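Local coordinates for protein member of DUF4221 family (Bacteroides vulgatus, PDB 3S9J) that is of unknown function but folds as a six-bladed beta-propeller and, in the crystal, binds sodium ions, at residues N76-V81 against I93-N98; S101-I106 against R114-Q119; K302-I307 against T319-K324; K324-K329 against I340-L345. All coordinates share one frame; numbering follows the deposited sequence.

Contact 1: N76-V81 against I93-N98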
loop_
_atom_site.group_PDB
_atom_site.type_symbol
_atom_site.label_atom_id
_atom_site.label_comp_id
_atom_site.label_asym_id
_atom_site.label_seq_id
_atom_site.Cartn_x
_atom_site.Cartn_y
_atom_site.Cartn_z
ATOM N N ASN A 76 -26.772 -6.224 -6.822
ATOM C CA ASN A 76 -25.612 -5.666 -6.124
ATOM C C ASN A 76 -24.346 -6.458 -6.405
ATOM O O ASN A 76 -23.406 -6.440 -5.632
ATOM C CB ASN A 76 -25.933 -5.596 -4.641
ATOM C CG ASN A 76 -27.049 -4.615 -4.357
ATOM O OD1 ASN A 76 -26.949 -3.433 -4.728
ATOM N ND2 ASN A 76 -28.133 -5.089 -3.744
ATOM N N GLY A 77 -24.310 -7.122 -7.557
ATOM C CA GLY A 77 -23.195 -7.958 -7.929
ATOM C C GLY A 77 -21.894 -7.211 -8.185
ATOM O O GLY A 77 -21.849 -6.236 -8.956
ATOM N N LEU A 78 -20.857 -7.664 -7.488
ATOM C CA LEU A 78 -19.497 -7.188 -7.620
ATOM C C LEU A 78 -18.658 -8.384 -8.001
ATOM O O LEU A 78 -18.168 -9.111 -7.123
ATOM C CB LEU A 78 -19.005 -6.615 -6.311
ATOM C CG LEU A 78 -19.831 -5.479 -5.714
ATOM C CD1 LEU A 78 -19.540 -5.359 -4.222
ATOM C CD2 LEU A 78 -19.563 -4.148 -6.417
ATOM N N PRO A 79 -18.455 -8.599 -9.322
ATOM C CA PRO A 79 -17.803 -9.816 -9.795
ATOM C C PRO A 79 -16.363 -10.029 -9.390
ATOM O O PRO A 79 -15.928 -11.179 -9.329
ATOM C CB PRO A 79 -17.874 -9.678 -11.336
ATOM C CG PRO A 79 -19.006 -8.783 -11.593
ATOM C CD PRO A 79 -18.981 -7.794 -10.447
ATOM N N ALA A 80 -15.589 -8.964 -9.133
ATOM C CA ALA A 80 -14.132 -9.100 -9.059
ATOM C C ALA A 80 -13.407 -8.104 -8.160
ATOM O O ALA A 80 -12.397 -7.486 -8.549
ATOM C CB ALA A 80 -13.528 -9.055 -10.460
ATOM N N VAL A 81 -13.904 -7.977 -6.939
ATOM C CA VAL A 81 -13.313 -7.099 -5.955
ATOM C C VAL A 81 -11.911 -7.511 -5.562
ATOM O O VAL A 81 -11.627 -8.681 -5.226
ATOM C CB VAL A 81 -14.164 -7.033 -4.673
ATOM C CG1 VAL A 81 -13.458 -6.189 -3.577
ATOM C CG2 VAL A 81 -15.553 -6.533 -4.989
ATOM N N ILE A 93 -18.016 3.366 0.509
ATOM C CA ILE A 93 -16.790 2.601 0.270
ATOM C C ILE A 93 -16.596 2.481 -1.234
ATOM O O ILE A 93 -17.541 2.195 -1.962
ATOM C CB ILE A 93 -16.890 1.190 0.915
ATOM C CG1 ILE A 93 -16.809 1.286 2.447
ATOM C CG2 ILE A 93 -15.757 0.219 0.367
ATOM C CD1 ILE A 93 -17.381 0.028 3.191
ATOM N N LEU A 94 -15.361 2.676 -1.685
ATOM C CA LEU A 94 -15.016 2.491 -3.080
ATOM C C LEU A 94 -14.271 1.154 -3.229
ATOM O O LEU A 94 -13.407 0.828 -2.421
ATOM C CB LEU A 94 -14.167 3.658 -3.572
ATOM C CG LEU A 94 -14.973 4.952 -3.824
ATOM C CD1 LEU A 94 -14.038 6.150 -4.038
ATOM C CD2 LEU A 94 -15.902 4.732 -5.026
ATOM N N VAL A 95 -14.633 0.398 -4.261
ATOM C CA VAL A 95 -13.993 -0.887 -4.487
ATOM C C VAL A 95 -13.474 -0.963 -5.913
ATOM O O VAL A 95 -14.072 -0.450 -6.853
ATOM C CB VAL A 95 -14.891 -2.130 -4.178
ATOM C CG1 VAL A 95 -15.479 -2.064 -2.725
ATOM C CG2 VAL A 95 -16.001 -2.291 -5.225
ATOM N N ALA A 96 -12.310 -1.581 -6.036
ATOM C CA ALA A 96 -11.611 -1.754 -7.320
ATOM C C ALA A 96 -11.880 -3.167 -7.838
ATOM O O ALA A 96 -11.745 -4.152 -7.103
ATOM C CB ALA A 96 -10.100 -1.544 -7.175
ATOM N N GLN A 97 -12.260 -3.255 -9.112
ATOM C CA GLN A 97 -12.505 -4.536 -9.766
ATOM C C GLN A 97 -11.674 -4.571 -11.043
ATOM O O GLN A 97 -12.192 -4.459 -12.170
ATOM C CB GLN A 97 -13.992 -4.754 -10.016
ATOM C CG GLN A 97 -14.891 -4.554 -8.800
ATOM C CD GLN A 97 -16.265 -5.022 -9.027
ATOM O OE1 GLN A 97 -16.503 -6.226 -9.149
ATOM N NE2 GLN A 97 -17.207 -4.088 -9.101
ATOM N N ASN A 98 -10.372 -4.695 -10.841
ATOM C CA ASN A 98 -9.413 -4.730 -11.950
ATOM C C ASN A 98 -9.817 -5.603 -13.133
ATOM O O ASN A 98 -9.748 -5.154 -14.286
ATOM C CB ASN A 98 -8.062 -5.166 -11.446
ATOM C CG ASN A 98 -7.008 -5.223 -12.546
ATOM O OD1 ASN A 98 -6.467 -4.216 -12.924
ATOM N ND2 ASN A 98 -6.703 -6.432 -13.033
HETATM O O HOH W 1 -20.145 -4.290 -9.971
#
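The side chain of Gln97 reaches from strand 93-97 to the loop 76-81, which leads from one four-stranded antiparallel blade of the six-bladed beta-propeller into the next. Its polar end carries the contact. OE1 takes the N-H of Ala80 in its carbonyl plane, with OE1 2.9 Å from Ala80 N and 163° at the hydrogen. NE2 of the same amide donates to water 1, which in turn donates to the carbonyl oxygen of Gly77, so both ends of the amide engage the loop and its rotation is fixed. NE2 also makes a weak hydrogen bond to Ser104 OG of the next strand. Two CA-H...O contacts pair the backbones: Gln97 CA with Ala80 O, and Val81 CA with Ala96 O. The apolar contacts are made by Leu78, Val81 and Val95. In one of the two conformers of Val95, CG2 meets Leu78 CD2, the side chains crossing at about a right angle, and Val81 CG2 approaches the same methyl. Leu78 CD2 also lies 3.6 Å from Gln97 NE2. Pro79 lies against the amide by its CD atom, 3.2 Å from Gln97 OE1.

Contact 2: S101-I106 against R114-Q119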
loop_
_atom_site.group_PDB
_atom_site.type_symbol
_atom_site.label_atom_id
_atom_site.label_comp_id
_atom_site.label_asym_id
_atom_site.label_seq_id
_atom_site.Cartn_x
_atom_site.Cartn_y
_atom_site.Cartn_z
ATOM N N SER A 101 -12.366 -4.010 -15.357
ATOM C CA SER A 101 -12.191 -2.588 -15.621
ATOM C C SER A 101 -13.271 -1.728 -14.943
ATOM O O SER A 101 -13.841 -0.831 -15.570
ATOM C CB SER A 101 -12.171 -2.363 -17.139
ATOM O OG SER A 101 -10.946 -2.899 -17.673
ATOM N N ARG A 102 -13.566 -2.006 -13.680
ATOM C CA ARG A 102 -14.683 -1.343 -13.004
ATOM C C ARG A 102 -14.275 -0.864 -11.622
ATOM O O ARG A 102 -13.616 -1.592 -10.874
ATOM C CB ARG A 102 -15.890 -2.288 -12.887
ATOM C CG ARG A 102 -17.132 -1.689 -12.241
ATOM C CD ARG A 102 -18.271 -2.699 -12.119
ATOM N NE ARG A 102 -18.751 -3.100 -13.431
ATOM C CZ ARG A 102 -19.593 -4.111 -13.693
ATOM N NH1 ARG A 102 -20.126 -4.867 -12.740
ATOM N NH2 ARG A 102 -19.920 -4.360 -14.954
ATOM N N LEU A 103 -14.667 0.373 -11.310
ATOM C CA LEU A 103 -14.687 0.887 -9.959
ATOM C C LEU A 103 -16.146 0.922 -9.500
ATOM O O LEU A 103 -17.033 1.226 -10.291
ATOM C CB LEU A 103 -14.092 2.298 -9.962
ATOM C CG LEU A 103 -14.052 3.120 -8.691
ATOM C CD1 LEU A 103 -12.927 2.643 -7.809
ATOM C CD2 LEU A 103 -13.838 4.558 -9.096
ATOM N N SER A 104 -16.416 0.618 -8.229
ATOM C CA SER A 104 -17.799 0.670 -7.726
ATOM C C SER A 104 -17.866 1.344 -6.353
ATOM O O SER A 104 -16.934 1.224 -5.554
ATOM C CB SER A 104 -18.430 -0.718 -7.616
ATOM O OG SER A 104 -18.437 -1.440 -8.837
ATOM N N SER A 105 -18.951 2.070 -6.090
ATOM C CA SER A 105 -19.224 2.572 -4.758
ATOM C C SER A 105 -20.311 1.726 -4.138
ATOM O O SER A 105 -21.246 1.288 -4.809
ATOM C CB SER A 105 -19.607 4.045 -4.764
ATOM O OG SER A 105 -20.692 4.240 -5.650
ATOM N N ILE A 106 -20.131 1.428 -2.856
ATOM C CA ILE A 106 -21.101 0.638 -2.097
ATOM C C ILE A 106 -21.409 1.300 -0.776
ATOM O O ILE A 106 -20.642 2.140 -0.288
ATOM C CB ILE A 106 -20.627 -0.822 -1.862
ATOM C CG1 ILE A 106 -19.384 -0.897 -0.976
ATOM C CG2 ILE A 106 -20.329 -1.519 -3.174
ATOM C CD1 ILE A 106 -19.003 -2.338 -0.584
ATOM N N ARG A 114 -23.053 3.102 -7.287
ATOM C CA ARG A 114 -22.768 3.205 -8.708
ATOM C C ARG A 114 -21.625 2.326 -9.162
ATOM O O ARG A 114 -20.702 2.080 -8.421
ATOM C CB ARG A 114 -22.438 4.637 -9.062
ATOM C CG ARG A 114 -23.654 5.498 -9.044
ATOM C CD ARG A 114 -23.401 6.800 -9.686
ATOM N NE ARG A 114 -22.776 6.679 -10.997
ATOM C CZ ARG A 114 -22.402 7.741 -11.697
ATOM N NH1 ARG A 114 -22.590 8.937 -11.163
ATOM N NH2 ARG A 114 -21.826 7.610 -12.887
ATOM N N ASN A 115 -21.728 1.848 -10.409
ATOM C CA ASN A 115 -20.608 1.187 -11.097
ATOM C C ASN A 115 -20.001 2.185 -12.080
ATOM O O ASN A 115 -20.744 2.939 -12.717
ATOM C CB ASN A 115 -21.098 -0.006 -11.895
ATOM C CG ASN A 115 -21.504 -1.167 -11.029
ATOM O OD1 ASN A 115 -20.819 -1.524 -10.063
ATOM N ND2 ASN A 115 -22.598 -1.811 -11.417
ATOM N N TYR A 116 -18.683 2.219 -12.185
ATOM C CA TYR A 116 -17.973 3.033 -13.142
ATOM C C TYR A 116 -17.056 2.163 -13.994
ATOM O O TYR A 116 -16.250 1.417 -13.474
ATOM C CB TYR A 116 -17.080 4.052 -12.464
ATOM C CG TYR A 116 -17.741 4.926 -11.427
ATOM C CD1 TYR A 116 -17.788 4.531 -10.097
ATOM C CD2 TYR A 116 -18.260 6.175 -11.761
ATOM C CE1 TYR A 116 -18.376 5.319 -9.125
ATOM C CE2 TYR A 116 -18.830 6.992 -10.785
ATOM C CZ TYR A 116 -18.891 6.560 -9.465
ATOM O OH TYR A 116 -19.440 7.345 -8.493
ATOM N N ASN A 117 -17.115 2.340 -15.306
ATOM C CA ASN A 117 -16.096 1.790 -16.194
ATOM C C ASN A 117 -14.839 2.621 -16.087
ATOM O O ASN A 117 -14.890 3.850 -16.150
ATOM C CB ASN A 117 -16.622 1.770 -17.632
ATOM C CG ASN A 117 -15.613 1.234 -18.631
ATOM O OD1 ASN A 117 -15.229 0.067 -18.557
ATOM N ND2 ASN A 117 -15.168 2.088 -19.571
ATOM N N PHE A 118 -13.690 1.975 -15.899
ATOM C CA PHE A 118 -12.424 2.713 -15.772
ATOM C C PHE A 118 -11.444 2.116 -16.777
ATOM O O PHE A 118 -10.941 1.000 -16.619
ATOM C CB PHE A 118 -11.853 2.678 -14.333
ATOM C CG PHE A 118 -10.774 3.735 -14.020
ATOM C CD1 PHE A 118 -9.661 3.928 -14.837
ATOM C CD2 PHE A 118 -10.818 4.445 -12.825
ATOM C CE1 PHE A 118 -8.667 4.840 -14.499
ATOM C CE2 PHE A 118 -9.833 5.361 -12.477
ATOM C CZ PHE A 118 -8.747 5.565 -13.320
ATOM N N GLN A 119 -11.202 2.876 -17.832
ATOM C CA GLN A 119 -10.234 2.511 -18.866
ATOM C C GLN A 119 -9.485 3.782 -19.161
ATOM O O GLN A 119 -9.853 4.869 -18.668
ATOM C CB GLN A 119 -10.962 2.033 -20.124
ATOM C CG GLN A 119 -11.675 0.700 -19.942
ATOM C CD GLN A 119 -12.549 0.349 -21.151
ATOM O OE1 GLN A 119 -13.390 1.144 -21.601
ATOM N NE2 GLN A 119 -12.351 -0.852 -21.679
HETATM O O HOH W 2 -9.202 -1.053 -17.119
HETATM O O HOH W 3 -11.063 -2.872 -20.449
HETATM O O HOH W 1 -20.145 -4.290 -9.971
HETATM O O HOH W 4 -20.709 6.912 -6.174
#
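Leu103 and Tyr116 pair backbone to backbone as a hydrogen-bonded antiparallel pair: Leu103 N gives to Tyr116 O, and Leu103 O receives Tyr116 N at 2.7 Å. Further along, Ser105 N donates to Arg114 O. At the opposite end, past the strands, Phe118 N donates to Ser101 O from 40° above the carbonyl plane, the N-H nearly straight (173°). The side chains on the Ser104 face are linked by a hydroxyl: Ser104 OG donates to Asn115 OD1 at 2.7 Å, in the plane of the amide carbonyl. That oxygen has a second donor in water 1, which also accepts from Arg102 NH1 at the edge of the guanidinium. Arg102 lays its CD against the same amide, 3.5 Å from Asn115 OD1. On the other face Ser105 OG receives a weak, bent bond from Arg114 N and shares water 4 with Tyr116 OH, which is also bonded to Leu172 O. In one conformer of Leu103, CD2 packs on Tyr116 CD1. At the open end of the hairpin, Ser101 OG is hydrogen-bonded to two waters, one donating to Phe118 O and one accepting from Gln119 NE2, while Asn117 ND2 donates to Gln119 OE1, 2.9 Å away. Strands 102-106 and 112-117 form the outer beta hairpin of a propeller blade, and Ser101 and Arg102 both face Gln97 in a G1 beta bulge.

Contact 3: K302-I307 against T319-K324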
loop_
_atom_site.group_PDB
_atom_site.type_symbol
_atom_site.label_atom_id
_atom_site.label_comp_id
_atom_site.label_asym_id
_atom_site.label_seq_id
_atom_site.Cartn_x
_atom_site.Cartn_y
_atom_site.Cartn_z
ATOM N N LYS A 302 12.928 -12.158 6.015
ATOM C CA LYS A 302 13.553 -10.924 5.531
ATOM C C LYS A 302 13.513 -9.846 6.614
ATOM O O LYS A 302 12.483 -9.585 7.199
ATOM C CB LYS A 302 12.926 -10.442 4.210
ATOM C CG LYS A 302 13.855 -9.468 3.446
ATOM C CD LYS A 302 13.297 -9.159 2.052
ATOM C CE LYS A 302 14.347 -8.424 1.198
ATOM N NZ LYS A 302 13.834 -7.874 -0.128
ATOM N N GLU A 303 14.660 -9.273 6.922
ATOM C CA GLU A 303 14.712 -8.202 7.906
ATOM C C GLU A 303 14.288 -6.894 7.271
ATOM O O GLU A 303 14.297 -6.755 6.033
ATOM C CB GLU A 303 16.102 -8.106 8.491
ATOM C CG GLU A 303 16.480 -9.374 9.244
ATOM C CD GLU A 303 17.946 -9.468 9.567
ATOM O OE1 GLU A 303 18.783 -9.078 8.709
ATOM O OE2 GLU A 303 18.241 -9.968 10.678
ATOM N N PHE A 304 13.881 -5.956 8.109
ATOM C CA PHE A 304 13.455 -4.644 7.625
ATOM C C PHE A 304 13.712 -3.563 8.643
ATOM O O PHE A 304 14.042 -3.823 9.809
ATOM C CB PHE A 304 11.970 -4.660 7.215
ATOM C CG PHE A 304 11.016 -4.848 8.352
ATOM C CD1 PHE A 304 10.789 -6.128 8.875
ATOM C CD2 PHE A 304 10.306 -3.770 8.873
ATOM C CE1 PHE A 304 9.899 -6.335 9.924
ATOM C CE2 PHE A 304 9.422 -3.961 9.931
ATOM C CZ PHE A 304 9.216 -5.257 10.450
ATOM N N SER A 305 13.615 -2.322 8.189
ATOM C CA SER A 305 13.672 -1.196 9.066
ATOM C C SER A 305 12.526 -0.250 8.749
ATOM O O SER A 305 11.899 -0.336 7.698
ATOM C CB SER A 305 15.016 -0.462 8.934
ATOM O OG SER A 305 15.151 0.156 7.673
ATOM N N VAL A 306 12.301 0.677 9.670
ATOM C CA VAL A 306 11.385 1.788 9.454
ATOM C C VAL A 306 12.092 3.086 9.746
ATOM O O VAL A 306 12.600 3.304 10.858
ATOM C CB VAL A 306 10.139 1.668 10.332
ATOM C CG1 VAL A 306 9.230 2.885 10.109
ATOM C CG2 VAL A 306 9.387 0.339 10.016
ATOM N N ILE A 307 12.166 3.919 8.716
ATOM C CA ILE A 307 12.714 5.264 8.786
ATOM C C ILE A 307 11.586 6.224 9.181
ATOM O O ILE A 307 10.506 6.179 8.598
ATOM C CB ILE A 307 13.266 5.704 7.411
ATOM C CG1 ILE A 307 14.314 4.705 6.892
ATOM C CG2 ILE A 307 13.762 7.142 7.485
ATOM C CD1 ILE A 307 14.500 4.673 5.366
ATOM N N THR A 319 14.625 2.547 12.876
ATOM C CA THR A 319 14.678 1.391 13.757
ATOM C C THR A 319 14.674 0.113 12.932
ATOM O O THR A 319 13.890 -0.031 12.005
ATOM C CB THR A 319 13.502 1.423 14.740
ATOM O OG1 THR A 319 13.695 2.513 15.648
ATOM C CG2 THR A 319 13.380 0.111 15.500
ATOM N N LYS A 320 15.566 -0.814 13.261
ATOM C CA LYS A 320 15.700 -2.080 12.527
ATOM C C LYS A 320 14.863 -3.144 13.238
ATOM O O LYS A 320 14.727 -3.136 14.461
ATOM C CB LYS A 320 17.185 -2.493 12.466
ATOM C CG LYS A 320 17.585 -3.462 11.335
ATOM C CD LYS A 320 19.082 -3.236 10.957
ATOM C CE LYS A 320 19.858 -4.518 10.721
ATOM N NZ LYS A 320 19.259 -5.391 9.673
ATOM N N PHE A 321 14.269 -4.032 12.455
ATOM C CA PHE A 321 13.416 -5.086 12.964
ATOM C C PHE A 321 13.915 -6.435 12.506
ATOM O O PHE A 321 14.446 -6.581 11.397
ATOM C CB PHE A 321 11.985 -4.910 12.454
ATOM C CG PHE A 321 11.303 -3.677 12.974
ATOM C CD1 PHE A 321 11.539 -2.439 12.404
ATOM C CD2 PHE A 321 10.401 -3.757 14.010
ATOM C CE1 PHE A 321 10.922 -1.308 12.875
ATOM C CE2 PHE A 321 9.776 -2.613 14.474
ATOM C CZ PHE A 321 10.045 -1.395 13.898
ATOM N N PRO A 322 13.724 -7.454 13.356
ATOM C CA PRO A 322 14.136 -8.801 12.968
ATOM C C PRO A 322 13.208 -9.441 11.971
ATOM O O PRO A 322 12.065 -9.004 11.807
ATOM C CB PRO A 322 14.102 -9.563 14.300
ATOM C CG PRO A 322 12.997 -8.872 15.058
ATOM C CD PRO A 322 13.132 -7.418 14.707
ATOM N N GLY A 323 13.679 -10.482 11.299
ATOM C CA GLY A 323 12.793 -11.328 10.507
ATOM C C GLY A 323 12.038 -12.312 11.407
ATOM O O GLY A 323 12.278 -12.348 12.613
ATOM N N LYS A 324 11.171 -13.115 10.792
ATOM C CA LYS A 324 10.461 -14.230 11.429
ATOM C C LYS A 324 9.558 -13.780 12.584
ATOM O O LYS A 324 9.284 -14.542 13.497
ATOM C CB LYS A 324 11.435 -15.335 11.873
ATOM C CG LYS A 324 11.990 -16.156 10.699
ATOM C CD LYS A 324 12.755 -17.365 11.174
ATOM C CE LYS A 324 13.918 -16.938 12.064
ATOM N NZ LYS A 324 15.011 -16.257 11.269
HETATM O O HOH W 5 16.166 -11.581 11.988
#
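Phe304 and Phe321 lie with their ring planes within 1° of parallel but strongly displaced, centroids 4.8 Å apart. What covers the Phe304 face is Phe321 CB, a CH-pi contact 3.6 Å from the ring centroid and offset toward the rim. Phe304 CG sits between its backbone N and carbonyl carbon (chi1 67°). Beyond it, Val306 CG2 touches Phe321 CE1 at 3.6 Å. The backbones belong to the last two strands, 304-309 and 315-321, of a four-stranded antiparallel propeller blade. Phe321 N donates to Phe304 O at 2.7 Å, whereas the return bond from Phe304 N to Phe321 O is weak. Val306 and Thr319 exchange bonds in both directions. Where the strands run out into loop, one of the two conformers of Glu303 makes a long salt bridge, OE1 3.8 Å from Lys320 NZ, and in that conformer water 5 donates to Glu303 OE2 while accepting from Gly323 N, 2.8 Å away.

Contact 4: K324-K329 against I340-L345. With FMT (formic acid), chain K.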
loop_
_atom_site.group_PDB
_atom_site.type_symbol
_atom_site.label_atom_id
_atom_site.label_comp_id
_atom_site.label_asym_id
_atom_site.label_seq_id
_atom_site.Cartn_x
_atom_site.Cartn_y
_atom_site.Cartn_z
ATOM N N LYS A 324 11.171 -13.115 10.792
ATOM C CA LYS A 324 10.461 -14.230 11.429
ATOM C C LYS A 324 9.558 -13.780 12.584
ATOM O O LYS A 324 9.284 -14.542 13.497
ATOM C CB LYS A 324 11.435 -15.335 11.873
ATOM C CG LYS A 324 11.990 -16.156 10.699
ATOM C CD LYS A 324 12.755 -17.365 11.174
ATOM C CE LYS A 324 13.918 -16.938 12.064
ATOM N NZ LYS A 324 15.011 -16.257 11.269
ATOM N N LYS A 325 9.086 -12.532 12.520
ATOM C CA LYS A 325 8.286 -11.987 13.615
ATOM C C LYS A 325 7.115 -11.146 13.137
ATOM O O LYS A 325 5.990 -11.337 13.624
ATOM C CB LYS A 325 9.164 -11.141 14.540
ATOM C CG LYS A 325 8.424 -10.682 15.804
ATOM C CD LYS A 325 9.359 -10.118 16.885
ATOM C CE LYS A 325 8.522 -9.812 18.153
ATOM N NZ LYS A 325 9.339 -9.188 19.207
ATOM N N TYR A 326 7.357 -10.233 12.202
ATOM C CA TYR A 326 6.333 -9.327 11.737
ATOM C C TYR A 326 5.867 -9.640 10.328
ATOM O O TYR A 326 6.606 -10.208 9.511
ATOM C CB TYR A 326 6.863 -7.879 11.766
ATOM C CG TYR A 326 7.280 -7.471 13.136
ATOM C CD1 TYR A 326 6.335 -7.065 14.078
ATOM C CD2 TYR A 326 8.616 -7.496 13.517
ATOM C CE1 TYR A 326 6.714 -6.706 15.363
ATOM C CE2 TYR A 326 9.000 -7.135 14.802
ATOM C CZ TYR A 326 8.048 -6.747 15.708
ATOM O OH TYR A 326 8.404 -6.426 16.983
ATOM N N PHE A 327 4.626 -9.252 10.040
ATOM C CA PHE A 327 4.072 -9.308 8.708
ATOM C C PHE A 327 3.821 -7.842 8.331
ATOM O O PHE A 327 2.712 -7.302 8.525
ATOM C CB PHE A 327 2.792 -10.159 8.662
ATOM C CG PHE A 327 2.366 -10.487 7.270
ATOM C CD1 PHE A 327 2.861 -11.626 6.630
ATOM C CD2 PHE A 327 1.566 -9.627 6.547
ATOM C CE1 PHE A 327 2.501 -11.916 5.299
ATOM C CE2 PHE A 327 1.220 -9.927 5.237
ATOM C CZ PHE A 327 1.696 -11.056 4.621
ATOM N N TYR A 328 4.884 -7.165 7.874
ATOM C CA TYR A 328 4.818 -5.711 7.725
ATOM C C TYR A 328 3.961 -5.262 6.552
ATOM O O TYR A 328 3.633 -4.074 6.481
ATOM C CB TYR A 328 6.218 -5.076 7.670
ATOM C CG TYR A 328 7.108 -5.563 6.554
ATOM C CD1 TYR A 328 6.935 -5.079 5.252
ATOM C CD2 TYR A 328 8.102 -6.486 6.778
ATOM C CE1 TYR A 328 7.730 -5.524 4.199
ATOM C CE2 TYR A 328 8.941 -6.917 5.730
ATOM C CZ TYR A 328 8.753 -6.445 4.455
ATOM O OH TYR A 328 9.519 -6.867 3.404
ATOM N N LYS A 329 3.583 -6.173 5.671
ATOM C CA LYS A 329 2.621 -5.876 4.633
ATOM C C LYS A 329 1.172 -5.760 5.150
ATOM O O LYS A 329 0.254 -5.496 4.362
ATOM C CB LYS A 329 2.737 -6.861 3.469
ATOM C CG LYS A 329 4.111 -6.740 2.805
ATOM C CD LYS A 329 4.207 -7.497 1.508
ATOM C CE LYS A 329 5.589 -7.376 0.914
ATOM N NZ LYS A 329 5.755 -8.125 -0.388
ATOM N N ILE A 340 2.092 -2.757 13.440
ATOM C CA ILE A 340 2.684 -3.710 12.515
ATOM C C ILE A 340 2.235 -5.081 12.937
ATOM O O ILE A 340 2.399 -5.478 14.114
ATOM C CB ILE A 340 4.231 -3.628 12.488
ATOM C CG1 ILE A 340 4.697 -2.186 12.262
ATOM C CG2 ILE A 340 4.849 -4.597 11.424
ATOM C CD1 ILE A 340 6.233 -2.023 12.242
ATOM N N SER A 341 1.687 -5.836 11.982
ATOM C CA SER A 341 1.179 -7.167 12.307
ATOM C C SER A 341 2.280 -8.107 12.706
ATOM O O SER A 341 3.426 -8.035 12.171
ATOM C CB SER A 341 0.423 -7.769 11.119
ATOM O OG SER A 341 0.019 -9.106 11.351
ATOM N N GLU A 342 1.932 -9.033 13.604
ATOM C CA GLU A 342 2.822 -10.155 13.980
ATOM C C GLU A 342 2.395 -11.483 13.353
ATOM O O GLU A 342 2.819 -12.543 13.804
ATOM C CB GLU A 342 2.942 -10.262 15.514
ATOM C CG GLU A 342 3.804 -9.130 16.082
ATOM C CD GLU A 342 4.480 -9.430 17.418
ATOM O OE1 GLU A 342 4.626 -10.617 17.802
ATOM O OE2 GLU A 342 4.878 -8.447 18.086
ATOM N N ASN A 343 1.549 -11.445 12.328
ATOM C CA ASN A 343 1.069 -12.663 11.671
ATOM C C ASN A 343 2.065 -13.167 10.604
ATOM O O ASN A 343 1.705 -13.394 9.469
ATOM C CB ASN A 343 -0.297 -12.452 11.057
ATOM C CG ASN A 343 -1.362 -12.364 12.104
ATOM O OD1 ASN A 343 -1.498 -11.326 12.730
ATOM N ND2 ASN A 343 -2.098 -13.456 12.324
ATOM N N ASN A 344 3.313 -13.316 11.034
ATOM C CA ASN A 344 4.382 -13.986 10.265
ATOM C C ASN A 344 4.356 -15.457 10.668
ATOM O O ASN A 344 4.404 -15.778 11.856
ATOM C CB ASN A 344 5.703 -13.328 10.643
ATOM C CG ASN A 344 6.890 -13.839 9.835
ATOM O OD1 ASN A 344 7.110 -15.052 9.789
ATOM N ND2 ASN A 344 7.654 -12.922 9.227
ATOM N N LEU A 345 4.255 -16.337 9.665
ATOM C CA LEU A 345 4.154 -17.775 9.878
ATOM C C LEU A 345 5.293 -18.335 10.751
ATOM O O LEU A 345 5.128 -19.364 11.413
ATOM C CB LEU A 345 4.136 -18.454 8.497
ATOM C CG LEU A 345 3.822 -19.940 8.401
ATOM C CD1 LEU A 345 2.461 -20.216 8.978
ATOM C CD2 LEU A 345 3.894 -20.391 6.949
HETATM C C FMT K . 2.255 -15.325 7.190
HETATM O O1 FMT K . 3.508 -15.292 7.019
HETATM O O2 FMT K . 1.435 -15.524 6.281
#
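The Tyr326 ring has the carbonyl oxygen of Ser341 at its edge, in plane, and CG of neighbouring Lys325 over one face, offset toward the rim. Glu342 runs beside this ring in the same direction, its carboxylate turned 79° from the ring plane and OE2 3.7 Å from Tyr326 CE1. That carboxylate is bonded beyond the ring, OE2 to Thr358 and OE1 to Asn347. Lys325 also lies alongside Glu342, but its NZ stays 4.7 Å from Glu342 OE2. The Phe327 ring is approached obliquely by Asn343 O and by O1 of a bound formic acid, probably from the crystallisation liquor, which accepts from Leu345 N. Here the hairpin of strands 327-334 and 337-341, part of a propeller blade that strands 8-19 and 354-364 complete, frays into loops. Phe327 N still donates to Ser341 O at 2.7 Å, from 45° above the carbonyl plane. Past it an ST turn, Asn343 N to Ser341 OG, bends the chain, and Asn343 centres an inverse gamma turn. Asn344 CG is anti to its backbone N (chi1 -175°). Its ND2 donates to Tyr326 O, 2.9 Å away and above that carbonyl plane, and also bonds to Lys300 O. The apolar contact is made by Ile340 CG2, which touches Tyr326 CB at 3.9 Å and Tyr328 CB at 4.0 Å.

How the contacts relate
The four contacts come one after another along the chain and fall into two clusters on the propeller. Contacts 1 and 2, centres 7 Å apart, share one blade: strands 93-97 and 102-106 are neighbours in its sheet, Val95 N lies 2.8 Å from Ser104 O, and water 1 belongs to both. Contacts 3 and 4, centres 10 Å apart, sit in successive blades joined through Lys324; Phe304 and Phe321 pack against Tyr326 and Tyr328, so aromatic side chains meet across the blade boundary. Contacts 1 and 3 are about 34 Å apart, centre to centre, on opposite sides of the chain's centre. The blade of contact 4 combines N-terminal strand 8-19 with C-terminal strands 327-334, 337-341 and 354-364, the usual way a propeller ring is closed.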